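DynF (PDB 6UBL) is of unknown function but belongs to the dynemicin (enediyne) biosynthesis pathway and holds a palmitic acid molecule inside its beta barrel, consistent with binding a long hydrophobic ligand. Local coordinates at residues I100-A111 and M133-M141. Residues are numbered along the deposited sequence; the frame is centred on the assembly and turned at random.
With PLM (palmitic acid), chain C.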
loop_
_atom_site.group_PDB
_atom_site.type_symbol
_atom_site.label_atom_id
_atom_site.label_comp_id
_atom_site.label_asym_id
_atom_site.label_seq_id
_atom_site.Cartn_x
_atom_site.Cartn_y
_atom_site.Cartn_z
ATOM N N ILE A 100 -22.324 -8.740 1.194
ATOM C CA ILE A 100 -20.961 -8.643 0.690
ATOM C C ILE A 100 -20.132 -9.724 1.375
ATOM O O ILE A 100 -20.137 -9.836 2.613
ATOM C CB ILE A 100 -20.366 -7.249 0.964
ATOM C CG1 ILE A 100 -21.273 -6.157 0.373
ATOM C CG2 ILE A 100 -18.952 -7.142 0.397
ATOM C CD1 ILE A 100 -20.910 -4.744 0.807
ATOM N N THR A 101 -19.426 -10.523 0.574
ATOM C CA THR A 101 -18.553 -11.571 1.085
ATOM C C THR A 101 -17.126 -11.265 0.662
ATOM O O THR A 101 -16.859 -11.060 -0.529
ATOM C CB THR A 101 -18.993 -12.947 0.559
ATOM O OG1 THR A 101 -20.333 -13.206 0.958
ATOM C CG2 THR A 101 -18.080 -14.040 1.114
ATOM N N VAL A 102 -16.223 -11.227 1.640
ATOM C CA VAL A 102 -14.829 -10.874 1.414
ATOM C C VAL A 102 -13.970 -12.109 1.622
ATOM O O VAL A 102 -14.032 -12.749 2.676
ATOM C CB VAL A 102 -14.392 -9.716 2.323
ATOM C CG1 VAL A 102 -12.984 -9.277 1.972
ATOM C CG2 VAL A 102 -15.355 -8.542 2.202
ATOM N N THR A 103 -13.180 -12.446 0.605
ATOM C CA THR A 103 -12.269 -13.580 0.624
ATOM C C THR A 103 -10.935 -13.112 0.057
ATOM O O THR A 103 -10.778 -11.949 -0.322
ATOM C CB THR A 103 -12.850 -14.729 -0.198
ATOM O OG1 THR A 103 -13.090 -14.278 -1.532
ATOM C CG2 THR A 103 -14.170 -15.216 0.409
ATOM N N LEU A 104 -9.963 -14.013 -0.007
ATOM C CA LEU A 104 -8.676 -13.662 -0.586
ATOM C C LEU A 104 -8.660 -13.822 -2.102
ATOM O O LEU A 104 -9.265 -14.736 -2.667
ATOM C CB LEU A 104 -7.562 -14.535 -0.001
ATOM C CG LEU A 104 -7.325 -14.408 1.498
ATOM C CD1 LEU A 104 -6.176 -15.349 1.872
ATOM C CD2 LEU A 104 -7.025 -12.991 1.914
ATOM N N ASN A 105 -7.920 -12.935 -2.751
ATOM C CA ASN A 105 -7.627 -13.073 -4.173
ATOM C C ASN A 105 -6.571 -14.160 -4.346
ATOM O O ASN A 105 -5.449 -13.998 -3.854
ATOM C CB ASN A 105 -7.094 -11.753 -4.708
ATOM C CG ASN A 105 -6.882 -11.768 -6.209
ATOM O OD1 ASN A 105 -6.763 -12.827 -6.825
ATOM N ND2 ASN A 105 -6.814 -10.582 -6.806
ATOM N N PRO A 106 -6.884 -15.279 -5.008
ATOM C CA PRO A 106 -5.891 -16.365 -5.129
ATOM C C PRO A 106 -4.667 -15.993 -5.938
ATOM O O PRO A 106 -3.679 -16.735 -5.900
ATOM C CB PRO A 106 -6.679 -17.502 -5.792
ATOM C CG PRO A 106 -7.770 -16.809 -6.548
ATOM C CD PRO A 106 -8.132 -15.583 -5.741
ATOM N N ASP A 107 -4.696 -14.880 -6.676
ATOM C CA ASP A 107 -3.543 -14.464 -7.464
ATOM C C ASP A 107 -2.495 -13.742 -6.631
ATOM O O ASP A 107 -1.404 -13.465 -7.145
ATOM C CB ASP A 107 -3.957 -13.489 -8.568
ATOM C CG ASP A 107 -4.819 -14.121 -9.637
ATOM O OD1 ASP A 107 -4.677 -15.328 -9.898
ATOM O OD2 ASP A 107 -5.611 -13.374 -10.259
ATOM N N CYS A 108 -2.809 -13.414 -5.378
ATOM C CA CYS A 108 -1.987 -12.551 -4.546
ATOM C C CYS A 108 -1.562 -13.281 -3.281
ATOM O O CYS A 108 -2.362 -14.007 -2.676
ATOM C CB CYS A 108 -2.815 -11.363 -4.039
ATOM S SG CYS A 108 -3.500 -10.311 -5.290
ATOM N N LEU A 109 -0.316 -13.089 -2.867
ATOM C CA LEU A 109 0.118 -13.518 -1.542
ATOM C C LEU A 109 -0.115 -12.371 -0.556
ATOM O O LEU A 109 0.527 -11.315 -0.655
ATOM C CB LEU A 109 1.592 -13.928 -1.525
ATOM C CG LEU A 109 2.042 -14.285 -0.097
ATOM C CD1 LEU A 109 1.371 -15.583 0.371
ATOM C CD2 LEU A 109 3.551 -14.390 0.034
ATOM N N SER A 110 -1.022 -12.579 0.400
ATOM C CA SER A 110 -1.238 -11.635 1.495
ATOM C C SER A 110 -0.276 -11.986 2.625
ATOM O O SER A 110 -0.258 -13.128 3.093
ATOM C CB SER A 110 -2.687 -11.703 1.976
ATOM O OG SER A 110 -3.581 -11.225 0.978
ATOM N N ALA A 111 0.550 -11.020 3.030
ATOM C CA ALA A 111 1.692 -11.301 3.890
ATOM C C ALA A 111 1.961 -10.128 4.820
ATOM O O ALA A 111 1.674 -8.975 4.497
ATOM C CB ALA A 111 2.930 -11.632 3.054
ATOM N N MET A 133 -0.185 -6.383 7.940
ATOM C CA MET A 133 -0.547 -7.381 6.942
ATOM C C MET A 133 -0.986 -6.621 5.695
ATOM O O MET A 133 -1.765 -5.667 5.789
ATOM C CB MET A 133 -1.692 -8.259 7.471
ATOM C CG MET A 133 -2.123 -9.390 6.547
ATOM S SD MET A 133 -0.923 -10.743 6.454
ATOM C CE MET A 133 -1.300 -11.634 7.978
ATOM N N ALA A 134 -0.490 -7.051 4.539
ATOM C CA ALA A 134 -0.804 -6.447 3.247
ATOM C C ALA A 134 -1.651 -7.447 2.471
ATOM O O ALA A 134 -1.197 -8.565 2.213
ATOM C CB ALA A 134 0.486 -6.134 2.478
ATOM N N VAL A 135 -2.881 -7.061 2.125
ATOM C CA VAL A 135 -3.905 -8.013 1.714
ATOM C C VAL A 135 -4.415 -7.730 0.312
ATOM O O VAL A 135 -4.774 -6.594 -0.014
ATOM C CB VAL A 135 -5.075 -8.028 2.712
ATOM C CG1 VAL A 135 -6.197 -8.942 2.241
ATOM C CG2 VAL A 135 -4.587 -8.456 4.086
ATOM N N GLY A 136 -4.505 -8.788 -0.489
ATOM C CA GLY A 136 -5.240 -8.771 -1.752
ATOM C C GLY A 136 -6.563 -9.493 -1.585
ATOM O O GLY A 136 -6.586 -10.702 -1.344
ATOM N N ALA A 137 -7.670 -8.765 -1.698
ATOM C CA ALA A 137 -8.985 -9.297 -1.381
ATOM C C ALA A 137 -9.905 -9.322 -2.594
ATOM O O ALA A 137 -9.654 -8.677 -3.615
ATOM C CB ALA A 137 -9.645 -8.467 -0.268
ATOM N N ILE A 138 -10.997 -10.078 -2.445
ATOM C CA ILE A 138 -12.108 -10.088 -3.387
ATOM C C ILE A 138 -13.360 -9.712 -2.611
ATOM O O ILE A 138 -13.653 -10.325 -1.576
ATOM C CB ILE A 138 -12.313 -11.484 -4.001
ATOM C CG1 ILE A 138 -11.027 -11.970 -4.684
ATOM C CG2 ILE A 138 -13.489 -11.461 -4.981
ATOM C CD1 ILE A 138 -10.684 -11.186 -5.907
ATOM N N PHE A 139 -14.138 -8.769 -3.143
ATOM C CA PHE A 139 -15.395 -8.334 -2.528
ATOM C C PHE A 139 -16.522 -8.795 -3.447
ATOM O O PHE A 139 -16.723 -8.219 -4.519
ATOM C CB PHE A 139 -15.434 -6.802 -2.377
ATOM C CG PHE A 139 -14.356 -6.229 -1.494
ATOM C CD1 PHE A 139 -13.071 -6.051 -1.986
ATOM C CD2 PHE A 139 -14.633 -5.841 -0.191
ATOM C CE1 PHE A 139 -12.074 -5.517 -1.187
ATOM C CE2 PHE A 139 -13.631 -5.306 0.614
ATOM C CZ PHE A 139 -12.356 -5.145 0.113
ATOM N N ASP A 140 -17.241 -9.843 -3.039
ATOM C CA ASP A 140 -18.341 -10.384 -3.832
ATOM C C ASP A 140 -19.620 -9.637 -3.461
ATOM O O ASP A 140 -20.058 -9.680 -2.308
ATOM C CB ASP A 140 -18.477 -11.880 -3.538
ATOM C CG ASP A 140 -19.363 -12.619 -4.541
ATOM O OD1 ASP A 140 -19.854 -12.001 -5.507
ATOM O OD2 ASP A 140 -19.549 -13.838 -4.345
ATOM N N MET A 141 -20.217 -8.961 -4.441
ATOM C CA MET A 141 -21.415 -8.140 -4.253
ATOM C C MET A 141 -22.472 -8.625 -5.237
ATOM O O MET A 141 -22.777 -7.957 -6.232
ATOM C CB MET A 141 -21.091 -6.655 -4.442
ATOM C CG MET A 141 -19.995 -6.114 -3.521
ATOM S SD MET A 141 -19.900 -4.301 -3.513
ATOM C CE MET A 141 -18.629 -3.982 -2.286
HETATM C C1 PLM C . -1.105 -13.907 14.099
HETATM O O1 PLM C . -1.897 -14.856 13.674
HETATM O O2 PLM C . -0.339 -14.041 15.018
HETATM C C2 PLM C . -1.255 -12.619 13.353
HETATM C C3 PLM C . -2.667 -12.124 13.179
HETATM C C4 PLM C . -2.622 -10.813 12.455
HETATM C C5 PLM C . -3.802 -10.528 11.602
HETATM C C6 PLM C . -3.643 -9.239 10.833
HETATM C C7 PLM C . -4.920 -8.443 10.838
HETATM C C8 PLM C . -6.119 -9.278 10.463
HETATM C C9 PLM C . -6.063 -9.831 9.065
HETATM C CA PLM C . -6.759 -8.935 8.078
HETATM C CB PLM C . -8.266 -9.085 8.151
HETATM C CC PLM C . -8.902 -9.035 6.794
HETATM C CD PLM C . -9.672 -7.776 6.497
HETATM C CE PLM C . -9.679 -7.486 5.019
HETATM C CF PLM C . -10.782 -6.590 4.544
HETATM C CG PLM C . -10.727 -6.374 3.074
HETATM O O HOH W 1 -7.137 -8.449 -4.848
HETATM O O HOH W 2 -4.440 -12.630 -1.056
#
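V102 and F139 form a non-hydrogen-bonded antiparallel pair in the wall of the DynF beta barrel, where strand 129-141 pairs with both 100-104 and 108-115. Their side chains run alongside each other on the face that meets the palmitic acid: V102 CG2 lies 3.7 Å from F139 CD2, oblique to the ring, and CG1, anti to the backbone N (chi1 -174°), sits above one ring face near its rim. Both residues reach the terminal carbon of the fatty acid, PLM CG lying 3.6 Å from F139 CZ. Next along, I100 and M141 lie side by side, pointing the same way, with I100 CD1 3.9 Å from M141 CE.

T103 and I138, on the reverse face with T101 and D140, form a hydrogen-bonded pair; their side chains cross at a slant, T103 OG1 lying 3.8 Å from I138 CB. I138 then turns CD1 onto N105 CB (3.8 Å). N105 swings its amide away from its own backbone N (chi1 -175°), which brings OD1 to D107 N in an Asx turn, while ND2 donates to a water that bridges to A137 O. Were this asparagine cut back to alanine, D107 N and the water would probably lose their side-chain mate, and I138 CD1 part of its cover.

Beside the hydrogen-bonded pair A111–A134, M133 SD packs 3.4 Å from A111 C. Where the strand breaks, the carbonyl of G136 receives N105 N from above its plane. G136 N donates to S110 OG at 3.0 Å, with an N-H...O angle of 157°.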